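Local coordinates for protein HMG-CoA Lyase (Bacillus subtilis subsp. subtilis, PDB 1YDO) that belongs to the HMGL-like family of TIM-barrel proteins and carries the name of one of its lyases, at residues P4-I9 against K265-L270; I9-P14 against T40-I45; N202-H207 against M225-F230. All coordinates share one frame; numbering follows the deposited sequence.

Contact 1 of 3, residues P4-I9 against K265-L270; sequences PKKVTI and KTNVKL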
ATOM      1  N   PRO A   4      -0.927 -11.701  15.863  1.00 45.12           N
ATOM      2  CA  PRO A   4      -1.247 -13.128  15.877  1.00 43.78           C
ATOM      3  C   PRO A   4      -0.161 -13.976  15.236  1.00 42.52           C
ATOM      4  O   PRO A   4       0.628 -13.475  14.441  1.00 42.44           O
ATOM      5  CB  PRO A   4      -2.562 -13.184  15.116  1.00 44.10           C
ATOM      6  CG  PRO A   4      -2.461 -12.017  14.198  1.00 45.18           C
ATOM      7  CD  PRO A   4      -1.938 -10.953  15.107  1.00 43.30           C
ATOM      8  N   LYS A   5      -0.126 -15.258  15.581  1.00 42.68           N
ATOM      9  CA  LYS A   5       0.883 -16.164  15.037  1.00 43.34           C
ATOM     10  C   LYS A   5       0.520 -16.692  13.657  1.00 41.94           C
ATOM     11  O   LYS A   5       1.394 -16.910  12.819  1.00 41.88           O
ATOM     12  CB  LYS A   5       1.098 -17.348  15.987  1.00 45.23           C
ATOM     13  CG  LYS A   5       1.826 -17.005  17.283  1.00 47.73           C
ATOM     14  CD  LYS A   5       3.282 -16.628  17.028  1.00 49.06           C
ATOM     15  CE  LYS A   5       4.015 -16.257  18.312  1.00 50.25           C
ATOM     16  NZ  LYS A   5       5.441 -15.950  18.017  1.00 50.01           N
ATOM     17  N   LYS A   6      -0.771 -16.897  13.428  1.00 40.62           N
ATOM     18  CA  LYS A   6      -1.225 -17.421  12.153  1.00 39.84           C
ATOM     19  C   LYS A   6      -2.472 -16.675  11.683  1.00 38.76           C
ATOM     20  O   LYS A   6      -3.347 -16.323  12.479  1.00 37.36           O
ATOM     21  CB  LYS A   6      -1.502 -18.926  12.288  1.00 40.74           C
ATOM     22  CG  LYS A   6      -1.315 -19.726  11.008  1.00 43.18           C
ATOM     23  CD  LYS A   6      -2.466 -19.502  10.040  1.00 44.36           C
ATOM     24  CE  LYS A   6      -2.302 -20.316   8.760  1.00 44.81           C
ATOM     25  NZ  LYS A   6      -3.521 -20.280   7.892  1.00 45.07           N
ATOM     26  N   VAL A   7      -2.532 -16.420  10.379  1.00 37.18           N
ATOM     27  CA  VAL A   7      -3.657 -15.722   9.792  1.00 34.61           C
ATOM     28  C   VAL A   7      -4.065 -16.354   8.491  1.00 34.23           C
ATOM     29  O   VAL A   7      -3.249 -16.490   7.592  1.00 34.59           O
ATOM     30  CB  VAL A   7      -3.318 -14.267   9.536  1.00 33.72           C
ATOM     31  CG1 VAL A   7      -4.315 -13.670   8.565  1.00 32.67           C
ATOM     32  CG2 VAL A   7      -3.350 -13.503  10.847  1.00 35.67           C
ATOM     33  N   THR A   8      -5.337 -16.727   8.397  1.00 32.84           N
ATOM     34  CA  THR A   8      -5.861 -17.351   7.194  1.00 32.73           C
ATOM     35  C   THR A   8      -6.341 -16.339   6.159  1.00 31.37           C
ATOM     36  O   THR A   8      -7.210 -15.516   6.431  1.00 29.29           O
ATOM     37  CB  THR A   8      -7.011 -18.304   7.535  1.00 34.09           C
ATOM     38  OG1 THR A   8      -7.613 -17.894   8.765  1.00 35.43           O
ATOM     39  CG2 THR A   8      -6.491 -19.727   7.683  1.00 36.22           C
ATOM     40  N   ILE A   9      -5.755 -16.415   4.963  1.00 31.22           N
ATOM     41  CA  ILE A   9      -6.114 -15.530   3.868  1.00 30.36           C
ATOM     42  C   ILE A   9      -6.917 -16.295   2.821  1.00 30.45           C
ATOM     43  O   ILE A   9      -6.553 -17.403   2.432  1.00 30.07           O
ATOM     44  CB  ILE A   9      -4.884 -14.947   3.156  1.00 31.05           C
ATOM     45  CG1 ILE A   9      -4.196 -16.031   2.371  1.00 31.19           C
ATOM     46  CG2 ILE A   9      -3.908 -14.338   4.150  1.00 28.15           C
ATOM     47  CD1 ILE A   9      -3.397 -15.481   1.254  1.00 35.33           C
ATOM     48  N   LYS A 265       2.372 -16.775  10.117  1.00 29.58           N
ATOM     49  CA  LYS A 265       2.175 -17.860   9.167  1.00 30.42           C
ATOM     50  C   LYS A 265       0.896 -17.791   8.376  1.00 30.45           C
ATOM     51  O   LYS A 265      -0.170 -17.546   8.930  1.00 30.02           O
ATOM     52  CB  LYS A 265       2.261 -19.221   9.864  1.00 31.33           C
ATOM     53  CG  LYS A 265       3.669 -19.602  10.307  1.00 36.08           C
ATOM     54  CD  LYS A 265       4.728 -19.411   9.187  1.00 39.59           C
ATOM     55  CE  LYS A 265       4.421 -20.210   7.896  1.00 41.86           C
ATOM     56  NZ  LYS A 265       3.508 -19.538   6.906  1.00 42.20           N
ATOM     57  N   THR A 266       1.020 -18.017   7.070  1.00 31.43           N
ATOM     58  CA  THR A 266      -0.118 -18.013   6.160  1.00 34.31           C
ATOM     59  C   THR A 266      -0.142 -19.348   5.423  1.00 34.69           C
ATOM     60  O   THR A 266      -1.069 -19.650   4.676  1.00 35.58           O
ATOM     61  CB  THR A 266      -0.013 -16.881   5.112  1.00 34.31           C
ATOM     62  OG1 THR A 266       1.004 -17.206   4.160  1.00 33.85           O
ATOM     63  CG2 THR A 266       0.331 -15.561   5.785  1.00 35.33           C
ATOM     64  N   ASN A 267       0.892 -20.144   5.637  1.00 34.87           N
ATOM     65  CA  ASN A 267       0.984 -21.436   4.984  1.00 36.56           C
ATOM     66  C   ASN A 267       0.890 -21.326   3.476  1.00 36.55           C
ATOM     67  O   ASN A 267       0.587 -22.307   2.794  1.00 36.33           O
ATOM     68  CB  ASN A 267      -0.106 -22.388   5.484  1.00 38.21           C
ATOM     69  CG  ASN A 267       0.088 -22.787   6.938  1.00 40.23           C
ATOM     70  OD1 ASN A 267       1.203 -23.115   7.374  1.00 41.30           O
ATOM     71  ND2 ASN A 267      -0.999 -22.787   7.694  1.00 40.39           N
ATOM     72  N   VAL A 268       1.147 -20.134   2.957  1.00 36.09           N
ATOM     73  CA  VAL A 268       1.113 -19.931   1.521  1.00 38.04           C
ATOM     74  C   VAL A 268       2.529 -19.793   0.976  1.00 39.71           C
ATOM     75  O   VAL A 268       3.297 -18.956   1.436  1.00 40.56           O
ATOM     76  CB  VAL A 268       0.321 -18.679   1.160  1.00 36.46           C
ATOM     77  CG1 VAL A 268       0.279 -18.505  -0.345  1.00 34.77           C
ATOM     78  CG2 VAL A 268      -1.080 -18.808   1.708  1.00 38.92           C
ATOM     79  N   LYS A 269       2.878 -20.625   0.004  1.00 40.66           N
ATOM     80  CA  LYS A 269       4.198 -20.550  -0.592  1.00 42.62           C
ATOM     81  C   LYS A 269       4.207 -19.425  -1.626  1.00 43.28           C
ATOM     82  O   LYS A 269       3.934 -19.638  -2.811  1.00 42.65           O
ATOM     83  CB  LYS A 269       4.535 -21.884  -1.233  1.00 45.57           C
ATOM     84  CG  LYS A 269       4.421 -23.042  -0.248  1.00 48.21           C
ATOM     85  CD  LYS A 269       3.961 -24.331  -0.927  1.00 50.08           C
ATOM     86  CE  LYS A 269       3.592 -25.399   0.104  1.00 50.63           C
ATOM     87  NZ  LYS A 269       2.938 -26.606  -0.498  1.00 50.44           N
ATOM     88  N   LEU A 270       4.523 -18.224  -1.147  1.00 45.11           N
ATOM     89  CA  LEU A 270       4.561 -17.014  -1.961  1.00 47.75           C
ATOM     90  C   LEU A 270       5.135 -17.222  -3.361  1.00 49.20           C
ATOM     91  O   LEU A 270       4.538 -16.809  -4.358  1.00 49.37           O
ATOM     92  CB  LEU A 270       5.355 -15.931  -1.225  1.00 46.88           C
ATOM     93  CG  LEU A 270       5.315 -14.524  -1.823  1.00 45.40           C
ATOM     94  CD1 LEU A 270       3.875 -14.079  -2.022  1.00 44.14           C
ATOM     95  CD2 LEU A 270       6.054 -13.574  -0.897  1.00 45.29           C
TER
HETATM   96  O   HOH W   1      -4.263 -18.682   5.002  1.00 18.13           O
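Lys6 and Lys265 face each other across a single beta bridge. It ties the chain just before strand 8-11 to the loop between helices 252-261 and 270-284.

Two backbone hydrogen bonds make the bridge. Lys265 N donates to Lys5 O at 2.9 Å. Val7 N donates to Lys265 O at 3.0 Å, with an N-H...O angle of 168°. Lys6 CA also lies 3.4 Å from Lys265 O in a CA-H...O contact.

The contacts of the Lys6 stem come next. Lys6 CG is anti to the backbone N (chi1 -151°), and the chain bends at the next bond. CG makes an apolar contact with Lys265 CB at 3.8 Å, and CD lies beside Lys265 O. Farther out, Lys6 CE comes near Asn267 ND2, and the two side chains cross at about a right angle.

A second apolar contact lies deeper in the fold, where Ile9 CD1 packs on Val268 CG2 at 4.1 Å. Val7 turns to Leu223 of helix 215-225 and to Phe230.

A water joins the two segments. It accepts from Ile9 N at 2.7 Å. Its bonds to Lys6 NZ and Thr266 O are weak.

The charged ends diverge. The Lys265 chain is bent at its last three torsions, and NZ forms a salt bridge with Glu260 of helix 252-261. Lys6 NZ is 7.1 Å from Lys265 NZ.

The contact thus joins the chain entering the first barrel strand to the loop after helix 252-261. It rests on backbone polar groups, the methylenes of Lys6 and the Ile9-Val268 packing, with a water between the segments. The two ammonium groups do not meet, and Glu260 probably offsets the charge of Lys265.

Contact 2 of 3, residues I9-P14 against T40-I45; sequences IKEVGP and TGLSYI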
ATOM      1  N   ILE A   9      -5.755 -16.415   4.963  1.00 31.22           N
ATOM      2  CA  ILE A   9      -6.114 -15.530   3.868  1.00 30.36           C
ATOM      3  C   ILE A   9      -6.917 -16.295   2.821  1.00 30.45           C
ATOM      4  O   ILE A   9      -6.553 -17.403   2.432  1.00 30.07           O
ATOM      5  CB  ILE A   9      -4.884 -14.947   3.156  1.00 31.05           C
ATOM      6  CG1 ILE A   9      -4.196 -16.031   2.371  1.00 31.19           C
ATOM      7  CG2 ILE A   9      -3.908 -14.338   4.150  1.00 28.15           C
ATOM      8  CD1 ILE A   9      -3.397 -15.481   1.254  1.00 35.33           C
ATOM      9  N   LYS A  10      -7.997 -15.683   2.342  1.00 31.41           N
ATOM     10  CA  LYS A  10      -8.857 -16.309   1.344  1.00 29.65           C
ATOM     11  C   LYS A  10      -8.734 -15.679  -0.047  1.00 28.26           C
ATOM     12  O   LYS A  10      -8.869 -14.475  -0.205  1.00 28.80           O
ATOM     13  CB  LYS A  10     -10.303 -16.252   1.839  1.00 30.70           C
ATOM     14  CG  LYS A  10     -10.454 -16.877   3.221  1.00 31.87           C
ATOM     15  CD  LYS A  10     -11.900 -17.180   3.567  1.00 33.24           C
ATOM     16  CE  LYS A  10     -11.990 -17.985   4.850  1.00 33.13           C
ATOM     17  NZ  LYS A  10     -13.405 -18.294   5.183  1.00 37.06           N
ATOM     18  N   GLU A  11      -8.471 -16.511  -1.047  1.00 27.65           N
ATOM     19  CA  GLU A  11      -8.338 -16.049  -2.420  1.00 28.15           C
ATOM     20  C   GLU A  11      -9.706 -15.886  -3.078  1.00 27.97           C
ATOM     21  O   GLU A  11     -10.528 -16.798  -3.020  1.00 27.86           O
ATOM     22  CB  GLU A  11      -7.520 -17.056  -3.229  1.00 29.09           C
ATOM     23  CG  GLU A  11      -7.409 -16.701  -4.696  1.00 30.80           C
ATOM     24  CD  GLU A  11      -6.661 -15.395  -4.924  1.00 33.16           C
ATOM     25  OE1 GLU A  11      -7.012 -14.672  -5.881  1.00 32.67           O
ATOM     26  OE2 GLU A  11      -5.715 -15.094  -4.160  1.00 31.98           O
ATOM     27  N   VAL A  12      -9.958 -14.730  -3.694  1.00 28.22           N
ATOM     28  CA  VAL A  12     -11.234 -14.497  -4.383  1.00 27.48           C
ATOM     29  C   VAL A  12     -10.993 -13.972  -5.793  1.00 28.52           C
ATOM     30  O   VAL A  12     -11.897 -13.416  -6.420  1.00 30.33           O
ATOM     31  CB  VAL A  12     -12.147 -13.479  -3.644  1.00 27.10           C
ATOM     32  CG1 VAL A  12     -12.555 -14.033  -2.303  1.00 25.13           C
ATOM     33  CG2 VAL A  12     -11.439 -12.141  -3.483  1.00 25.05           C
ATOM     34  N   GLY A  13      -9.773 -14.165  -6.285  1.00 27.61           N
ATOM     35  CA  GLY A  13      -9.424 -13.691  -7.608  1.00 28.22           C
ATOM     36  C   GLY A  13     -10.227 -14.295  -8.741  1.00 29.14           C
ATOM     37  O   GLY A  13     -10.792 -13.575  -9.586  1.00 27.10           O
ATOM     38  N   PRO A  14     -10.300 -15.631  -8.794  1.00 30.99           N
ATOM     39  CA  PRO A  14     -11.059 -16.275  -9.867  1.00 31.89           C
ATOM     40  C   PRO A  14     -12.512 -15.831  -9.906  1.00 33.53           C
ATOM     41  O   PRO A  14     -13.218 -16.078 -10.875  1.00 36.13           O
ATOM     42  CB  PRO A  14     -10.901 -17.758  -9.563  1.00 30.38           C
ATOM     43  CG  PRO A  14     -10.711 -17.793  -8.098  1.00 31.97           C
ATOM     44  CD  PRO A  14      -9.792 -16.626  -7.837  1.00 30.01           C
ATOM     45  N   THR A  40      -0.981 -24.022  -4.201  1.00 40.64           N
ATOM     46  CA  THR A  40      -0.152 -22.874  -3.907  1.00 38.12           C
ATOM     47  C   THR A  40       0.072 -22.776  -2.397  1.00 37.34           C
ATOM     48  O   THR A  40       1.069 -22.224  -1.921  1.00 37.01           O
ATOM     49  CB  THR A  40      -0.829 -21.604  -4.425  1.00 37.44           C
ATOM     50  OG1 THR A  40       0.165 -20.608  -4.674  1.00 39.93           O
ATOM     51  CG2 THR A  40      -1.827 -21.076  -3.410  1.00 36.62           C
ATOM     52  N   GLY A  41      -0.857 -23.342  -1.643  1.00 36.08           N
ATOM     53  CA  GLY A  41      -0.740 -23.309  -0.203  1.00 35.96           C
ATOM     54  C   GLY A  41      -2.011 -22.719   0.356  1.00 35.33           C
ATOM     55  O   GLY A  41      -2.366 -22.941   1.511  1.00 35.40           O
ATOM     56  N   LEU A  42      -2.699 -21.948  -0.472  1.00 35.24           N
ATOM     57  CA  LEU A  42      -3.958 -21.350  -0.053  1.00 35.12           C
ATOM     58  C   LEU A  42      -4.887 -22.493   0.367  1.00 34.52           C
ATOM     59  O   LEU A  42      -4.801 -23.590  -0.174  1.00 34.81           O
ATOM     60  CB  LEU A  42      -4.575 -20.570  -1.218  1.00 34.42           C
ATOM     61  CG  LEU A  42      -3.970 -19.211  -1.557  1.00 31.91           C
ATOM     62  CD1 LEU A  42      -4.409 -18.781  -2.932  1.00 31.55           C
ATOM     63  CD2 LEU A  42      -4.400 -18.189  -0.510  1.00 31.77           C
ATOM     64  N   SER A  43      -5.769 -22.230   1.324  1.00 34.65           N
ATOM     65  CA  SER A  43      -6.699 -23.242   1.810  1.00 33.12           C
ATOM     66  C   SER A  43      -8.150 -22.850   1.536  1.00 34.26           C
ATOM     67  O   SER A  43      -9.069 -23.476   2.057  1.00 35.82           O
ATOM     68  CB  SER A  43      -6.529 -23.437   3.314  1.00 30.10           C
ATOM     69  OG  SER A  43      -7.006 -22.322   4.018  1.00 25.21           O
ATOM     70  N   TYR A  44      -8.357 -21.810   0.735  1.00 34.39           N
ATOM     71  CA  TYR A  44      -9.701 -21.349   0.423  1.00 34.19           C
ATOM     72  C   TYR A  44      -9.678 -20.589  -0.892  1.00 34.64           C
ATOM     73  O   TYR A  44      -8.846 -19.713  -1.082  1.00 35.39           O
ATOM     74  CB  TYR A  44     -10.193 -20.453   1.545  1.00 33.63           C
ATOM     75  CG  TYR A  44     -11.606 -19.983   1.381  1.00 34.74           C
ATOM     76  CD1 TYR A  44     -11.918 -18.941   0.512  1.00 34.50           C
ATOM     77  CD2 TYR A  44     -12.630 -20.535   2.149  1.00 36.10           C
ATOM     78  CE1 TYR A  44     -13.215 -18.451   0.417  1.00 36.93           C
ATOM     79  CE2 TYR A  44     -13.929 -20.052   2.064  1.00 37.35           C
ATOM     80  CZ  TYR A  44     -14.215 -19.002   1.198  1.00 37.93           C
ATOM     81  OH  TYR A  44     -15.488 -18.474   1.145  1.00 39.67           O
ATOM     82  N   ILE A  45     -10.593 -20.924  -1.798  1.00 35.13           N
ATOM     83  CA  ILE A  45     -10.633 -20.279  -3.101  1.00 34.12           C
ATOM     84  C   ILE A  45     -12.037 -20.169  -3.675  1.00 35.01           C
ATOM     85  O   ILE A  45     -12.671 -21.188  -3.913  1.00 36.48           O
ATOM     86  CB  ILE A  45      -9.838 -21.080  -4.118  1.00 31.61           C
ATOM     87  CG1 ILE A  45      -8.424 -21.333  -3.625  1.00 29.88           C
ATOM     88  CG2 ILE A  45      -9.836 -20.351  -5.434  1.00 33.56           C
ATOM     89  CD1 ILE A  45      -7.586 -22.084  -4.637  1.00 29.67           C
TER
HETATM   90  O   HOH W   2      -4.719 -19.924   3.036  1.00 12.23           O
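Glu11 and Ile45 are bridged through their backbones, with their CA atoms 4.9 Å apart. This joins strands 8-11 and 44-49, the first two of the TIM barrel, and so closes the barrel. Glu11 N donates to Tyr44 O at 3.2 Å, from above the carbonyl plane. A water takes a bond from Ser43 N and gives one to Ile9 O.

On one side of the bridge, Lys10 lies over a face of the Tyr44 ring. Its chain is extended beyond CG. CD sits 3.4 Å from the ring centroid, a CH-pi contact. NZ is 4.1 Å from the centroid, an off-centre cation-pi contact, and forms a salt bridge with Glu173. Tyr44 OH bonds to Glu97.

On the other side, Leu42 CD1 packs on Glu11 CB at 3.6 Å, while Leu42 CD2 meets Ile9 CD1. Pro14 CG touches Ile45 CG2 at 3.8 Å, next to helix 27-38. The Glu11 carboxylate is buried and well supplied with donors: Thr252 OG1 bonds to OE2, and Ala234 N bonds to OE1. Gly13 N also reaches Glu11 OE1, at 2.8 Å and from above the carboxylate plane.

Contact 3 of 3, residues N202-H207 against M225-F230; sequences NQIALH and MGITVF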
ATOM      1  N   ASN A 202     -13.011 -14.415  15.610  1.00 39.01           N
ATOM      2  CA  ASN A 202     -12.703 -15.544  14.745  1.00 38.43           C
ATOM      3  C   ASN A 202     -13.701 -15.706  13.611  1.00 38.91           C
ATOM      4  O   ASN A 202     -13.391 -16.295  12.576  1.00 39.96           O
ATOM      5  CB  ASN A 202     -12.655 -16.837  15.551  1.00 40.20           C
ATOM      6  CG  ASN A 202     -11.595 -16.809  16.628  1.00 42.61           C
ATOM      7  OD1 ASN A 202     -11.148 -17.858  17.098  1.00 44.25           O
ATOM      8  ND2 ASN A 202     -11.190 -15.606  17.037  1.00 42.23           N
ATOM      9  N   GLN A 203     -14.905 -15.194  13.798  1.00 38.82           N
ATOM     10  CA  GLN A 203     -15.911 -15.318  12.762  1.00 39.40           C
ATOM     11  C   GLN A 203     -16.077 -14.051  11.923  1.00 38.47           C
ATOM     12  O   GLN A 203     -17.116 -13.837  11.299  1.00 38.11           O
ATOM     13  CB  GLN A 203     -17.245 -15.734  13.385  1.00 40.96           C
ATOM     14  CG  GLN A 203     -17.248 -17.153  13.903  1.00 41.90           C
ATOM     15  CD  GLN A 203     -18.506 -17.495  14.670  1.00 43.16           C
ATOM     16  OE1 GLN A 203     -19.624 -17.353  14.164  1.00 43.31           O
ATOM     17  NE2 GLN A 203     -18.331 -17.949  15.906  1.00 43.60           N
ATOM     18  N   ILE A 204     -15.045 -13.220  11.894  1.00 36.72           N
ATOM     19  CA  ILE A 204     -15.104 -12.001  11.112  1.00 36.41           C
ATOM     20  C   ILE A 204     -13.908 -11.864  10.175  1.00 36.86           C
ATOM     21  O   ILE A 204     -12.756 -11.922  10.605  1.00 37.09           O
ATOM     22  CB  ILE A 204     -15.186 -10.771  12.025  1.00 36.59           C
ATOM     23  CG1 ILE A 204     -16.558 -10.722  12.683  1.00 38.21           C
ATOM     24  CG2 ILE A 204     -14.946  -9.515  11.229  1.00 35.56           C
ATOM     25  CD1 ILE A 204     -16.683  -9.669  13.763  1.00 40.74           C
ATOM     26  N   ALA A 205     -14.193 -11.692   8.887  1.00 37.22           N
ATOM     27  CA  ALA A 205     -13.150 -11.545   7.884  1.00 35.84           C
ATOM     28  C   ALA A 205     -13.202 -10.150   7.277  1.00 35.78           C
ATOM     29  O   ALA A 205     -14.221  -9.459   7.362  1.00 35.08           O
ATOM     30  CB  ALA A 205     -13.325 -12.578   6.813  1.00 35.83           C
ATOM     31  N   LEU A 206     -12.096  -9.750   6.660  1.00 34.70           N
ATOM     32  CA  LEU A 206     -12.025  -8.448   6.041  1.00 34.84           C
ATOM     33  C   LEU A 206     -11.649  -8.493   4.566  1.00 35.60           C
ATOM     34  O   LEU A 206     -10.710  -9.174   4.171  1.00 35.62           O
ATOM     35  CB  LEU A 206     -11.054  -7.554   6.802  1.00 32.17           C
ATOM     36  CG  LEU A 206     -11.601  -7.050   8.124  1.00 31.74           C
ATOM     37  CD1 LEU A 206     -10.547  -6.189   8.788  1.00 33.82           C
ATOM     38  CD2 LEU A 206     -12.877  -6.257   7.916  1.00 30.69           C
ATOM     39  N   HIS A 207     -12.409  -7.764   3.756  1.00 37.09           N
ATOM     40  CA  HIS A 207     -12.168  -7.695   2.337  1.00 40.08           C
ATOM     41  C   HIS A 207     -11.875  -6.232   2.008  1.00 40.47           C
ATOM     42  O   HIS A 207     -12.796  -5.451   1.811  1.00 40.72           O
ATOM     43  CB  HIS A 207     -13.405  -8.168   1.583  1.00 42.76           C
ATOM     44  CG  HIS A 207     -13.164  -8.422   0.116  1.00 47.80           C
ATOM     45  ND1 HIS A 207     -14.149  -8.877  -0.730  1.00 49.39           N
ATOM     46  CD2 HIS A 207     -12.046  -8.293  -0.642  1.00 50.57           C
ATOM     47  CE1 HIS A 207     -13.651  -9.022  -1.954  1.00 50.33           C
ATOM     48  NE2 HIS A 207     -12.381  -8.674  -1.928  1.00 50.99           N
HETATM   49  N   MSE A 225      -6.373  -5.544  16.008  1.00 36.32           N
HETATM   50  CA  MSE A 225      -7.641  -5.682  16.696  1.00 38.15           C
HETATM   51  C   MSE A 225      -7.977  -7.135  16.976  1.00 39.00           C
HETATM   52  O   MSE A 225      -8.766  -7.416  17.872  1.00 40.62           O
HETATM   53  CB  MSE A 225      -8.771  -5.060  15.877  1.00 41.08           C
HETATM   54  CG  MSE A 225      -8.645  -3.554  15.653  1.00 47.31           C
HETATM   55 SE   MSE A 225      -8.634  -2.545  17.328  1.00 55.81          SE
HETATM   56  CE  MSE A 225     -10.235  -3.359  18.091  1.00 55.05           C
ATOM     57  N   GLY A 226      -7.407  -8.052  16.190  1.00 37.78           N
ATOM     58  CA  GLY A 226      -7.672  -9.473  16.384  1.00 36.35           C
ATOM     59  C   GLY A 226      -8.144 -10.267  15.170  1.00 34.55           C
ATOM     60  O   GLY A 226      -8.078 -11.497  15.164  1.00 34.88           O
ATOM     61  N   ILE A 227      -8.638  -9.583  14.146  1.00 32.76           N
ATOM     62  CA  ILE A 227      -9.098 -10.271  12.942  1.00 31.15           C
ATOM     63  C   ILE A 227      -7.938 -11.113  12.415  1.00 29.70           C
ATOM     64  O   ILE A 227      -6.793 -10.675  12.448  1.00 30.17           O
ATOM     65  CB  ILE A 227      -9.536  -9.257  11.841  1.00 29.97           C
ATOM     66  CG1 ILE A 227     -10.925  -8.698  12.137  1.00 29.45           C
ATOM     67  CG2 ILE A 227      -9.569  -9.931  10.501  1.00 29.01           C
ATOM     68  CD1 ILE A 227     -10.971  -7.768  13.281  1.00 30.17           C
ATOM     69  N   THR A 228      -8.225 -12.313  11.928  1.00 29.86           N
ATOM     70  CA  THR A 228      -7.168 -13.174  11.421  1.00 29.58           C
ATOM     71  C   THR A 228      -7.551 -13.773  10.073  1.00 29.16           C
ATOM     72  O   THR A 228      -6.905 -14.698   9.577  1.00 29.40           O
ATOM     73  CB  THR A 228      -6.860 -14.322  12.423  1.00 31.41           C
ATOM     74  OG1 THR A 228      -8.045 -15.115  12.640  1.00 33.42           O
ATOM     75  CG2 THR A 228      -6.390 -13.751  13.771  1.00 29.68           C
ATOM     76  N   VAL A 229      -8.603 -13.229   9.483  1.00 27.52           N
ATOM     77  CA  VAL A 229      -9.076 -13.692   8.194  1.00 27.95           C
ATOM     78  C   VAL A 229      -9.093 -12.541   7.200  1.00 27.09           C
ATOM     79  O   VAL A 229      -9.761 -11.525   7.406  1.00 26.17           O
ATOM     80  CB  VAL A 229     -10.502 -14.263   8.314  1.00 28.63           C
ATOM     81  CG1 VAL A 229     -10.934 -14.895   7.005  1.00 28.51           C
ATOM     82  CG2 VAL A 229     -10.551 -15.264   9.438  1.00 26.32           C
ATOM     83  N   PHE A 230      -8.362 -12.694   6.109  1.00 27.80           N
ATOM     84  CA  PHE A 230      -8.334 -11.631   5.125  1.00 28.68           C
ATOM     85  C   PHE A 230      -8.503 -12.147   3.723  1.00 29.07           C
ATOM     86  O   PHE A 230      -7.921 -13.158   3.342  1.00 29.47           O
ATOM     87  CB  PHE A 230      -7.036 -10.860   5.259  1.00 28.80           C
ATOM     88  CG  PHE A 230      -6.932 -10.102   6.549  1.00 29.64           C
ATOM     89  CD1 PHE A 230      -7.511  -8.842   6.683  1.00 29.76           C
ATOM     90  CD2 PHE A 230      -6.273 -10.656   7.639  1.00 29.41           C
ATOM     91  CE1 PHE A 230      -7.431  -8.135   7.891  1.00 30.32           C
ATOM     92  CE2 PHE A 230      -6.185  -9.965   8.847  1.00 30.86           C
ATOM     93  CZ  PHE A 230      -6.765  -8.698   8.973  1.00 30.13           C
TER
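Leu206 and Phe230 lie side by side and point the same way, against helix 215-225. Leu206 CB is 3.8 Å from Phe230 CD1, and Leu206 CD1 is 3.8 Å from Phe230 CE1. The leucine approaches the ring obliquely. Leu206 CD1 also meets Ile227 CG1 at 4.2 Å. Ile227 CG1 has a second neighbour in Ile204 CG2, and the isoleucine packs further on Leu192 and Leu196 of helix 185-196.

On the opposite face of the sheet, Ala205 CB rests against Val229, 3.6 Å from its CB. Val229 CG1 is anti to the backbone N (chi1 -173°) and touches the same methyl. Both residues are next to Glu173.

The backbones come next. Leu206 and Phe230 form a parallel bridge. Leu206 N donates to Val229 O at 3.0 Å, with an N-H...O angle of 156°. Phe230 CA lies 3.5 Å from Leu206 O in a CA-H...O contact.

Strand 204-207, helix 215-225 and strand 229-232 form a beta-alpha-beta unit of the barrel. Gly226, with positive phi, ends the helix and turns the chain toward the second strand. At the far end of the first strand, His207 NE2 is hydrogen-bonded to Asn249 ND2. Across the strands the side chains meet through carbon alone. The backbone bonds of Leu206, to Val229 O and to Asp231, fit the parallel register. The apolar outer face, with Leu206, Ile227 and Phe230, packs the sheet on helices 215-225 and 185-196.

From the N terminus the chain enters contact 1 at 4-9 and contact 2 at 9-14; both use strand 8-11 and share Ile9. Contact 2 closes first, over helices 13-17 and 27-38. Contact 3 follows much later and closes a short loop around helix 215-225. Contacts 2 and 3 are in series, and both are nested inside the long loop that contact 1 closes. Strand 229-232 lies beside strand 8-11, so contact 3 meets the other two through the sheet. Val268 packs on Leu42 between contacts 1 and 2. Together they tie the first barrel strand to the second and to the loop before helix 270-284, and the last two barrel strands to each other.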